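Local coordinates for chitin binding protein (PDB 6IF7) that probably acts as a copper-dependent, chitin-binding lytic polysaccharide monooxygenase of family AA10 and has insecticidal activity, at residues Q28-L33 against Q37-W42; S9-C14 against R72-A77; G105-Y110 against G143-T148. All blocks are in the same frame, centred on the assembly; numbering follows the deposited sequence.

How the contacts relate
All three contacts are largely buried, but they serve different parts of the fold. Contacts 1 and 2 lie together, their centres 8 Å apart, and both belong to the helical region at one side: F39 of contact 1 packs on V11, C14 and L74 of contact 2. Contact 1 is apolar packing apart from one carbonyl at a ring edge, whereas contact 2 adds an arginine that bonds a backbone carbonyl and a water. Contact 3, on the opposite side of the chain's centre and about 24 Å and 19 Å from the other two by centres, joins two β-sheets through aromatic packing. Its strand 105-111 turns residues outward to a glycan, mixing ring packing with hydrogen bonds.

Contact 1: residues Q28-L33 against Q37-W42; sequences QAAVAL and QAFYDW
The F39 ring slides under V31, whose CG2 methyl lies 4.0 Å from the ring centroid and 19° off the ring normal, the geometry of a CH-pi contact over a face. The methyl sits a little toward the rim, on the side of CD2 and CE2. The valine torsion explains which branch arrives: with CG1 anti to the backbone N (chi1 180°), CG2 is left anti to the carbonyl carbon and turned to the phenyl. The CE2-CZ end of the ring also meets A30. Its CB touches F39 CZ at 3.9 Å, and F39 CE2 comes within 3.6 Å of A30 O, which lies at the ring edge near its plane. CE2 also reaches the backbone, standing 3.6 Å from V31 CA, so the phenyl packs against the helix main chain as well as its side chains.

This joins helix 25-34 to the short helix 36-40, two elements separated by a single residue, across the tight turn between them. D41, just past the second helix, is the first residue to leave helical torsions, and its carboxylate forms a salt bridge with K70. From helix 10-16, C14 also touches F39.

Chemically the contact is carbon on carbon, plus one carbonyl oxygen facing the weakly positive hydrogens of a ring edge. Its hold therefore probably rests on shape and the exclusion of water rather than on directional bonds.

Contact 2: residues S9-C14 against R72-A77; sequences SRVYRC and RGLDLA
The R10 guanidinium meets L74 at its edge: NH1 donates to L74 O at 2.8 Å, with the oxygen only 3° out of the guanidinium plane. Seen from the acceptor the approach is less regular, the donor standing 22° out of the carbonyl plane, and the N-H...O angle of 145° shows a bent bond. A water also lies at the guanidinium edge; it accepts from R10 NH1 at 3.0 Å and donates to L76 O at 3.1 Å, bridging the arginine to the next carbonyl but one. R10 additionally makes a cation-pi contact with W81, and its NE forms a salt bridge with D179, so the group is gripped by charge, ring and carbonyl together. That combination should fix its rotation and satisfy a buried charge. An extended chain from CG to NE carries it to these partners.

Beneath this polar end the packing is apolar. L74 sets both methyls against one side of V11, CD1 at 3.7 Å and CD2 at 3.8 Å from V11 CB, while its CD2 also lies 4.0 Å from R10 CB.

S9 is the N-cap of helix 10-16, its OG accepting from Y12 N at 3.1 Å, so R10 and V11 project from the capped first turn. That turn is tied by R10 backbone bonding to C177 of strand 173-182, and C14 is joined to helix 25-34 by its disulfide with C27. F39 of helix 36-40 touches V11, C14 and L74, so the 72-77 loop packs among helices, while R10 links the site to strand 173-182.

Contact 3: residues G105-Y110 against G143-T148; sequences GFFEFY and GSYQIT. With NAG (2-acetamido-2-deoxy-beta-D-glucopyranose), chain B; NAG (2-acetamido-2-deoxy-beta-D-glucopyranose), chain C.
F107 points the edge of its ring at the face of Y145, an edge-to-face pair with centroids 5.2 Å apart and planes at 62°. The closest atoms are F107 CZ and Y145 CD2, at 3.5 Å. I147 fills the angle beside them: its CD1 lies over one face of F107, toward the rim, and at the edge of the F109 ring, 3.7 Å from F109 CZ. These four residues form the tight part of the contact. The strand segments approach to 10.6 Å between axes and cross at -54°, too far apart for backbone pairing, as expected of facing sheets in the β-sandwich core of this family. W165 stacks on F107, extending the aromatic cluster.

Alternate residues of strand 105-111 face the other way, on the looser side, and meet sugars without interlocking with 143-148. F106 lies flat under the NAG of chain B, whose C5 stands 3.7 Å above the ring plane and over its centre. Beside it, N2 of the same NAG donates an almost straight bond of 2.8 Å to E108 OE2. Y110 OH in turn donates to E108 OE1 at 2.6 Å, from above the carboxylate plane, and so helps position that glutamate. The NAG probably belongs to a glycan linked to N134, which begins an Asn-Val-Thr sequon. With an alanine here in place of F106, the sugar would probably lose its flat apolar floor, leaving the bond to E108 and the glycan linkage to hold it.

One strand thus carries two chemistries: inward, hydrocarbon packing that probably helps position Y145, whose OH bonds to the backbone N of the copper ligand H103; outward, ring stacking and a carboxylate suited to an acetamido sugar.

Contact 1: residues Q28-L33 against Q37-W42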
loop_
_atom_site.group_PDB
_atom_site.type_symbol
_atom_site.label_atom_id
_atom_site.label_comp_id
_atom_site.label_asym_id
_atom_site.label_seq_id
_atom_site.Cartn_x
_atom_site.Cartn_y
_atom_site.Cartn_z
ATOM N N GLN A 28 17.071 -1.458 0.647
ATOM C CA GLN A 28 18.267 -1.308 1.472
ATOM C C GLN A 28 18.140 -0.092 2.381
ATOM O O GLN A 28 18.345 -0.196 3.589
ATOM C CB GLN A 28 19.497 -1.140 0.601
ATOM C CG GLN A 28 19.996 -2.424 -0.030
ATOM C CD GLN A 28 21.131 -2.143 -0.982
ATOM O OE1 GLN A 28 21.984 -1.292 -0.728
ATOM N NE2 GLN A 28 21.138 -2.831 -2.082
ATOM N N ALA A 29 17.784 1.040 1.775
ATOM C CA ALA A 29 17.555 2.282 2.508
ATOM C C ALA A 29 16.442 2.125 3.545
ATOM O O ALA A 29 16.599 2.533 4.697
ATOM C CB ALA A 29 17.222 3.412 1.542
ATOM N N ALA A 30 15.339 1.497 3.137
ATOM C CA ALA A 30 14.178 1.299 4.015
ATOM C C ALA A 30 14.470 0.397 5.236
ATOM O O ALA A 30 14.035 0.697 6.365
ATOM C CB ALA A 30 12.999 0.740 3.220
ATOM N N VAL A 31 15.172 -0.709 4.999
ATOM C CA VAL A 31 15.530 -1.636 6.066
ATOM C C VAL A 31 16.625 -1.021 6.956
ATOM O O VAL A 31 16.588 -1.162 8.174
ATOM C CB VAL A 31 15.974 -3.012 5.520
ATOM C CG1 VAL A 31 16.348 -3.953 6.669
ATOM C CG2 VAL A 31 14.885 -3.655 4.644
ATOM N N ALA A 32 17.577 -0.319 6.352
ATOM C CA ALA A 32 18.563 0.414 7.127
ATOM C C ALA A 32 17.875 1.374 8.113
ATOM O O ALA A 32 18.287 1.462 9.275
ATOM C CB ALA A 32 19.523 1.153 6.209
ATOM N N LEU A 33 16.807 2.049 7.684
ATOM C CA LEU A 33 16.095 2.983 8.566
ATOM C C LEU A 33 15.211 2.311 9.628
ATOM O O LEU A 33 15.323 2.612 10.823
ATOM C CB LEU A 33 15.253 3.956 7.741
ATOM C CG LEU A 33 14.828 5.232 8.480
ATOM C CD1 LEU A 33 16.047 6.103 8.801
ATOM C CD2 LEU A 33 13.815 6.003 7.648
ATOM N N GLN A 37 13.115 -6.060 11.924
ATOM C CA GLN A 37 11.928 -6.649 12.528
ATOM C C GLN A 37 10.654 -6.087 11.917
ATOM O O GLN A 37 9.705 -6.829 11.686
ATOM C CB GLN A 37 11.910 -6.483 14.059
ATOM C CG GLN A 37 10.789 -7.260 14.761
ATOM C CD GLN A 37 10.746 -8.751 14.379
ATOM O OE1 GLN A 37 9.679 -9.302 14.096
ATOM N NE2 GLN A 37 11.911 -9.398 14.345
ATOM N N ALA A 38 10.645 -4.781 11.646
ATOM C CA ALA A 38 9.507 -4.131 10.976
ATOM C C ALA A 38 9.057 -4.909 9.722
ATOM O O ALA A 38 7.848 -5.081 9.485
ATOM C CB ALA A 38 9.862 -2.699 10.602
ATOM N N PHE A 39 10.040 -5.401 8.960
ATOM C CA PHE A 39 9.788 -6.101 7.695
ATOM C C PHE A 39 9.397 -7.560 7.829
ATOM O O PHE A 39 8.668 -8.073 6.986
ATOM C CB PHE A 39 10.955 -5.914 6.729
ATOM C CG PHE A 39 11.106 -4.492 6.292
ATOM C CD1 PHE A 39 10.380 -3.999 5.208
ATOM C CD2 PHE A 39 11.895 -3.604 7.029
ATOM C CE1 PHE A 39 10.478 -2.663 4.852
ATOM C CE2 PHE A 39 11.990 -2.265 6.677
ATOM C CZ PHE A 39 11.288 -1.792 5.588
ATOM N N TYR A 40 9.841 -8.223 8.891
ATOM C CA TYR A 40 9.247 -9.496 9.248
ATOM C C TYR A 40 7.812 -9.301 9.740
ATOM O O TYR A 40 7.030 -10.220 9.641
ATOM C CB TYR A 40 10.082 -10.236 10.292
ATOM C CG TYR A 40 11.451 -10.627 9.789
ATOM C CD1 TYR A 40 11.587 -11.513 8.727
ATOM C CD2 TYR A 40 12.604 -10.099 10.364
ATOM C CE1 TYR A 40 12.839 -11.891 8.265
ATOM C CE2 TYR A 40 13.857 -10.471 9.918
ATOM C CZ TYR A 40 13.963 -11.368 8.865
ATOM O OH TYR A 40 15.195 -11.702 8.380
ATOM N N ASP A 41 7.482 -8.110 10.254
ATOM C CA ASP A 41 6.097 -7.717 10.566
ATOM C C ASP A 41 5.427 -6.932 9.425
ATOM O O ASP A 41 4.681 -5.960 9.674
ATOM C CB ASP A 41 6.052 -6.860 11.842
ATOM C CG ASP A 41 6.747 -7.511 13.029
ATOM O OD1 ASP A 41 6.979 -8.736 12.995
ATOM O OD2 ASP A 41 7.067 -6.781 13.982
ATOM N N TRP A 42 5.653 -7.371 8.178
ATOM C CA TRP A 42 5.113 -6.682 6.978
ATOM C C TRP A 42 3.579 -6.663 6.956
ATOM O O TRP A 42 2.952 -5.796 6.308
ATOM C CB TRP A 42 5.654 -7.301 5.670
ATOM C CG TRP A 42 5.294 -8.740 5.524
ATOM C CD1 TRP A 42 6.028 -9.804 5.933
ATOM C CD2 TRP A 42 4.082 -9.270 4.988
ATOM N NE1 TRP A 42 5.364 -10.980 5.659
ATOM C CE2 TRP A 42 4.161 -10.676 5.083
ATOM C CE3 TRP A 42 2.945 -8.698 4.411
ATOM C CZ2 TRP A 42 3.146 -11.513 4.632
ATOM C CZ3 TRP A 42 1.934 -9.545 3.940
ATOM C CH2 TRP A 42 2.041 -10.923 4.057
#

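Contact 2: residues S9-C14 against R72-A77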
loop_
_atom_site.group_PDB
_atom_site.type_symbol
_atom_site.label_atom_id
_atom_site.label_comp_id
_atom_site.label_asym_id
_atom_site.label_seq_id
_atom_site.Cartn_x
_atom_site.Cartn_y
_atom_site.Cartn_z
ATOM N N SER A 9 2.930 -4.423 -2.239
ATOM C CA SER A 9 3.265 -3.294 -1.372
ATOM C C SER A 9 4.769 -3.167 -1.163
ATOM O O SER A 9 5.518 -4.137 -1.338
ATOM C CB SER A 9 2.614 -3.482 -0.019
ATOM O OG SER A 9 3.192 -4.593 0.641
ATOM N N ARG A 10 5.217 -1.967 -0.799
ATOM C CA ARG A 10 6.640 -1.740 -0.449
ATOM C C ARG A 10 7.105 -2.682 0.657
ATOM O O ARG A 10 8.177 -3.295 0.556
ATOM C CB ARG A 10 6.855 -0.313 0.049
ATOM C CG ARG A 10 6.741 0.726 -1.026
ATOM C CD ARG A 10 6.913 2.122 -0.480
ATOM N NE ARG A 10 6.796 3.070 -1.591
ATOM C CZ ARG A 10 6.762 4.397 -1.462
ATOM N NH1 ARG A 10 6.856 4.984 -0.261
ATOM N NH2 ARG A 10 6.641 5.146 -2.547
ATOM N N VAL A 11 6.278 -2.796 1.699
ATOM C CA VAL A 11 6.622 -3.577 2.873
ATOM C C VAL A 11 6.758 -5.057 2.568
ATOM O O VAL A 11 7.752 -5.655 2.974
ATOM C CB VAL A 11 5.704 -3.271 4.091
ATOM C CG1 VAL A 11 4.305 -3.894 3.969
ATOM C CG2 VAL A 11 6.410 -3.647 5.403
ATOM N N TYR A 12 5.822 -5.626 1.810
ATOM C CA TYR A 12 5.873 -7.052 1.481
ATOM C C TYR A 12 6.972 -7.359 0.487
ATOM O O TYR A 12 7.648 -8.376 0.635
ATOM C CB TYR A 12 4.523 -7.548 0.989
ATOM C CG TYR A 12 4.442 -9.047 0.703
ATOM C CD1 TYR A 12 5.043 -9.993 1.552
ATOM C CD2 TYR A 12 3.713 -9.519 -0.398
ATOM C CE1 TYR A 12 4.918 -11.361 1.318
ATOM C CE2 TYR A 12 3.594 -10.896 -0.669
ATOM C CZ TYR A 12 4.215 -11.818 0.182
ATOM O OH TYR A 12 4.117 -13.164 -0.093
ATOM N N ARG A 13 7.187 -6.490 -0.500
ATOM C CA ARG A 13 8.326 -6.631 -1.429
ATOM C C ARG A 13 9.697 -6.605 -0.722
ATOM O O ARG A 13 10.566 -7.438 -1.010
ATOM C CB ARG A 13 8.297 -5.532 -2.495
ATOM C CG ARG A 13 9.465 -5.583 -3.487
ATOM C CD ARG A 13 9.396 -4.492 -4.574
ATOM N NE ARG A 13 8.652 -4.932 -5.752
ATOM C CZ ARG A 13 9.091 -5.793 -6.667
ATOM N NH1 ARG A 13 10.305 -6.320 -6.587
ATOM N NH2 ARG A 13 8.311 -6.124 -7.690
ATOM N N CYS A 14 9.903 -5.633 0.167
ATOM C CA CYS A 14 11.164 -5.564 0.920
ATOM C C CYS A 14 11.359 -6.815 1.793
ATOM O O CYS A 14 12.456 -7.361 1.836
ATOM C CB CYS A 14 11.296 -4.267 1.722
ATOM S SG CYS A 14 11.427 -2.787 0.682
ATOM N N ARG A 72 8.742 3.708 9.423
ATOM C CA ARG A 72 9.267 4.948 8.801
ATOM C C ARG A 72 10.105 4.766 7.502
ATOM O O ARG A 72 10.102 5.631 6.616
ATOM C CB ARG A 72 10.094 5.736 9.823
ATOM C CG ARG A 72 11.388 5.034 10.268
ATOM C CD ARG A 72 11.953 5.757 11.486
ATOM N NE ARG A 72 13.095 5.143 12.163
ATOM C CZ ARG A 72 13.058 4.061 12.952
ATOM N NH1 ARG A 72 11.932 3.360 13.115
ATOM N NH2 ARG A 72 14.180 3.662 13.563
ATOM N N GLY A 73 10.824 3.662 7.393
ATOM C CA GLY A 73 11.450 3.283 6.114
ATOM C C GLY A 73 10.532 3.226 4.886
ATOM O O GLY A 73 10.980 3.448 3.766
ATOM N N LEU A 74 9.254 2.942 5.091
ATOM C CA LEU A 74 8.272 2.930 4.006
ATOM C C LEU A 74 7.903 4.331 3.500
ATOM O O LEU A 74 7.274 4.452 2.447
ATOM C CB LEU A 74 6.982 2.231 4.456
ATOM C CG LEU A 74 7.114 0.800 4.982
ATOM C CD1 LEU A 74 5.743 0.256 5.318
ATOM C CD2 LEU A 74 7.780 -0.116 3.967
ATOM N N ASP A 75 8.245 5.375 4.268
ATOM C CA ASP A 75 7.929 6.736 3.882
ATOM C C ASP A 75 8.990 7.391 2.967
ATOM O O ASP A 75 8.803 8.510 2.504
ATOM C CB ASP A 75 7.685 7.584 5.126
ATOM C CG ASP A 75 6.467 7.113 5.948
ATOM O OD1 ASP A 75 5.421 6.707 5.348
ATOM O OD2 ASP A 75 6.561 7.173 7.204
ATOM N N LEU A 76 10.085 6.702 2.683
ATOM C CA LEU A 76 11.123 7.282 1.889
ATOM C C LEU A 76 10.556 7.656 0.525
ATOM O O LEU A 76 9.819 6.876 -0.097
ATOM C CB LEU A 76 12.298 6.315 1.756
ATOM C CG LEU A 76 13.113 6.001 3.022
ATOM C CD1 LEU A 76 14.152 4.933 2.730
ATOM C CD2 LEU A 76 13.787 7.239 3.581
ATOM N N ALA A 77 10.869 8.871 0.093
ATOM C CA ALA A 77 10.385 9.404 -1.173
ATOM C C ALA A 77 11.494 9.228 -2.184
ATOM O O ALA A 77 12.255 10.150 -2.450
ATOM C CB ALA A 77 9.984 10.871 -1.025
HETATM O O HOH W 1 6.967 7.931 -0.606
#

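Contact 3: residues G105-Y110 against G143-T148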
loop_
_atom_site.group_PDB
_atom_site.type_symbol
_atom_site.label_atom_id
_atom_site.label_comp_id
_atom_site.label_asym_id
_atom_site.label_seq_id
_atom_site.Cartn_x
_atom_site.Cartn_y
_atom_site.Cartn_z
ATOM N N GLY A 105 -14.034 -6.986 6.716
ATOM C CA GLY A 105 -13.663 -5.596 6.438
ATOM C C GLY A 105 -13.836 -5.223 4.980
ATOM O O GLY A 105 -14.238 -6.041 4.157
ATOM N N PHE A 106 -13.530 -3.971 4.677
ATOM C CA PHE A 106 -13.600 -3.465 3.302
ATOM C C PHE A 106 -12.311 -2.773 2.914
ATOM O O PHE A 106 -11.597 -2.237 3.768
ATOM C CB PHE A 106 -14.800 -2.521 3.108
ATOM C CG PHE A 106 -14.760 -1.261 3.940
ATOM C CD1 PHE A 106 -14.112 -0.109 3.475
ATOM C CD2 PHE A 106 -15.448 -1.188 5.148
ATOM C CE1 PHE A 106 -14.116 1.059 4.224
ATOM C CE2 PHE A 106 -15.460 -0.009 5.900
ATOM C CZ PHE A 106 -14.788 1.113 5.442
ATOM N N PHE A 107 -12.041 -2.787 1.621
ATOM C CA PHE A 107 -10.828 -2.237 1.064
ATOM C C PHE A 107 -11.144 -1.033 0.201
ATOM O O PHE A 107 -11.871 -1.167 -0.795
ATOM C CB PHE A 107 -10.127 -3.270 0.176
ATOM C CG PHE A 107 -9.688 -4.508 0.901
ATOM C CD1 PHE A 107 -10.571 -5.559 1.123
ATOM C CD2 PHE A 107 -8.366 -4.645 1.344
ATOM C CE1 PHE A 107 -10.151 -6.720 1.781
ATOM C CE2 PHE A 107 -7.954 -5.792 2.006
ATOM C CZ PHE A 107 -8.841 -6.828 2.219
ATOM N N GLU A 108 -10.550 0.111 0.541
ATOM C CA GLU A 108 -10.576 1.301 -0.312
ATOM C C GLU A 108 -9.255 1.419 -1.081
ATOM O O GLU A 108 -8.186 1.378 -0.474
ATOM C CB GLU A 108 -10.789 2.559 0.534
ATOM C CG GLU A 108 -12.108 2.623 1.289
ATOM C CD GLU A 108 -12.185 3.805 2.257
ATOM O OE1 GLU A 108 -11.181 4.576 2.346
ATOM O OE2 GLU A 108 -13.265 3.969 2.893
ATOM N N PHE A 109 -9.343 1.550 -2.410
ATOM C CA PHE A 109 -8.182 1.752 -3.297
ATOM C C PHE A 109 -8.132 3.191 -3.795
ATOM O O PHE A 109 -9.048 3.647 -4.473
ATOM C CB PHE A 109 -8.237 0.853 -4.537
ATOM C CG PHE A 109 -7.916 -0.579 -4.286
ATOM C CD1 PHE A 109 -8.680 -1.346 -3.415
ATOM C CD2 PHE A 109 -6.895 -1.204 -4.986
ATOM C CE1 PHE A 109 -8.417 -2.686 -3.222
ATOM C CE2 PHE A 109 -6.617 -2.544 -4.786
ATOM C CZ PHE A 109 -7.379 -3.286 -3.899
ATOM N N TYR A 110 -7.036 3.880 -3.498
ATOM C CA TYR A 110 -6.796 5.226 -4.000
ATOM C C TYR A 110 -5.596 5.186 -4.906
ATOM O O TYR A 110 -4.675 4.394 -4.677
ATOM C CB TYR A 110 -6.508 6.195 -2.852
ATOM C CG TYR A 110 -7.677 6.348 -1.893
ATOM C CD1 TYR A 110 -7.870 5.423 -0.845
ATOM C CD2 TYR A 110 -8.614 7.395 -2.034
ATOM C CE1 TYR A 110 -8.937 5.547 0.034
ATOM C CE2 TYR A 110 -9.678 7.527 -1.146
ATOM C CZ TYR A 110 -9.836 6.598 -0.113
ATOM O OH TYR A 110 -10.871 6.689 0.784
ATOM N N GLY A 143 -5.338 -17.903 0.245
ATOM C CA GLY A 143 -4.698 -16.955 1.161
ATOM C C GLY A 143 -4.723 -15.500 0.710
ATOM O O GLY A 143 -4.306 -14.616 1.486
ATOM N N SER A 144 -5.206 -15.233 -0.511
ATOM C CA SER A 144 -5.300 -13.860 -1.025
ATOM C C SER A 144 -6.724 -13.464 -1.434
ATOM O O SER A 144 -7.450 -14.227 -2.089
ATOM C CB SER A 144 -4.387 -13.665 -2.218
ATOM O OG SER A 144 -3.064 -13.543 -1.793
ATOM N N TYR A 145 -7.090 -12.236 -1.063
ATOM C CA TYR A 145 -8.295 -11.602 -1.556
ATOM C C TYR A 145 -8.088 -11.215 -3.022
ATOM O O TYR A 145 -7.084 -10.611 -3.361
ATOM C CB TYR A 145 -8.625 -10.362 -0.735
ATOM C CG TYR A 145 -9.115 -10.623 0.668
ATOM C CD1 TYR A 145 -10.380 -11.183 0.898
ATOM C CD2 TYR A 145 -8.339 -10.256 1.780
ATOM C CE1 TYR A 145 -10.850 -11.378 2.191
ATOM C CE2 TYR A 145 -8.798 -10.452 3.078
ATOM C CZ TYR A 145 -10.045 -11.013 3.279
ATOM O OH TYR A 145 -10.466 -11.191 4.567
ATOM N N GLN A 146 -9.023 -11.621 -3.874
ATOM C CA GLN A 146 -9.075 -11.238 -5.284
ATOM C C GLN A 146 -10.062 -10.086 -5.428
ATOM O O GLN A 146 -11.210 -10.177 -4.999
ATOM C CB GLN A 146 -9.553 -12.419 -6.149
ATOM C CG GLN A 146 -8.761 -13.692 -5.911
ATOM C CD GLN A 146 -8.894 -14.706 -7.013
ATOM O OE1 GLN A 146 -9.908 -14.778 -7.705
ATOM N NE2 GLN A 146 -7.868 -15.517 -7.174
ATOM N N ILE A 147 -9.610 -9.009 -6.053
ATOM C CA ILE A 147 -10.362 -7.760 -6.147
ATOM C C ILE A 147 -10.402 -7.323 -7.622
ATOM O O ILE A 147 -9.382 -7.364 -8.329
ATOM C CB ILE A 147 -9.712 -6.693 -5.212
ATOM C CG1 ILE A 147 -9.923 -7.116 -3.732
ATOM C CG2 ILE A 147 -10.231 -5.278 -5.491
ATOM C CD1 ILE A 147 -9.090 -6.368 -2.732
ATOM N N THR A 148 -11.578 -6.882 -8.058
ATOM C CA THR A 148 -11.789 -6.411 -9.433
ATOM C C THR A 148 -12.190 -4.943 -9.453
ATOM O O THR A 148 -13.008 -4.481 -8.635
ATOM C CB THR A 148 -12.889 -7.225 -10.131
ATOM O OG1 THR A 148 -14.045 -7.273 -9.280
ATOM C CG2 THR A 148 -12.392 -8.635 -10.442
HETATM C C1 NAG B . -16.440 2.235 1.338
HETATM C C2 NAG B . -16.820 3.627 1.834
HETATM C C3 NAG B . -17.112 3.542 3.305
HETATM C C4 NAG B . -18.234 2.561 3.562
HETATM C C5 NAG B . -17.849 1.193 3.027
HETATM C C6 NAG B . -19.019 0.238 3.149
HETATM C C7 NAG B . -15.807 5.594 0.823
HETATM C C8 NAG B . -14.598 6.474 0.781
HETATM N N2 NAG B . -15.732 4.577 1.652
HETATM O O3 NAG B . -17.492 4.845 3.781
HETATM O O4 NAG B . -18.472 2.512 4.967
HETATM O O5 NAG B . -17.492 1.311 1.658
HETATM O O6 NAG B . -18.634 -1.012 2.578
HETATM O O7 NAG B . -16.791 5.805 0.160
HETATM C C1 NAG C . -19.845 2.661 5.322
HETATM C C2 NAG C . -20.010 2.342 6.807
HETATM C C3 NAG C . -21.455 2.528 7.232
HETATM C C4 NAG C . -22.006 3.865 6.759
HETATM C C5 NAG C . -21.718 4.118 5.285
HETATM C C6 NAG C . -22.312 5.475 4.918
HETATM C C7 NAG C . -18.603 0.749 8.043
HETATM C C8 NAG C . -18.358 -0.680 8.405
HETATM N N2 NAG C . -19.589 0.993 7.157
HETATM O O3 NAG C . -21.474 2.535 8.647
HETATM O O4 NAG C . -23.415 3.914 6.960
HETATM O O5 NAG C . -20.296 3.997 5.090
HETATM O O6 NAG C . -21.730 5.966 3.733
HETATM O O7 NAG C . -17.933 1.618 8.574
#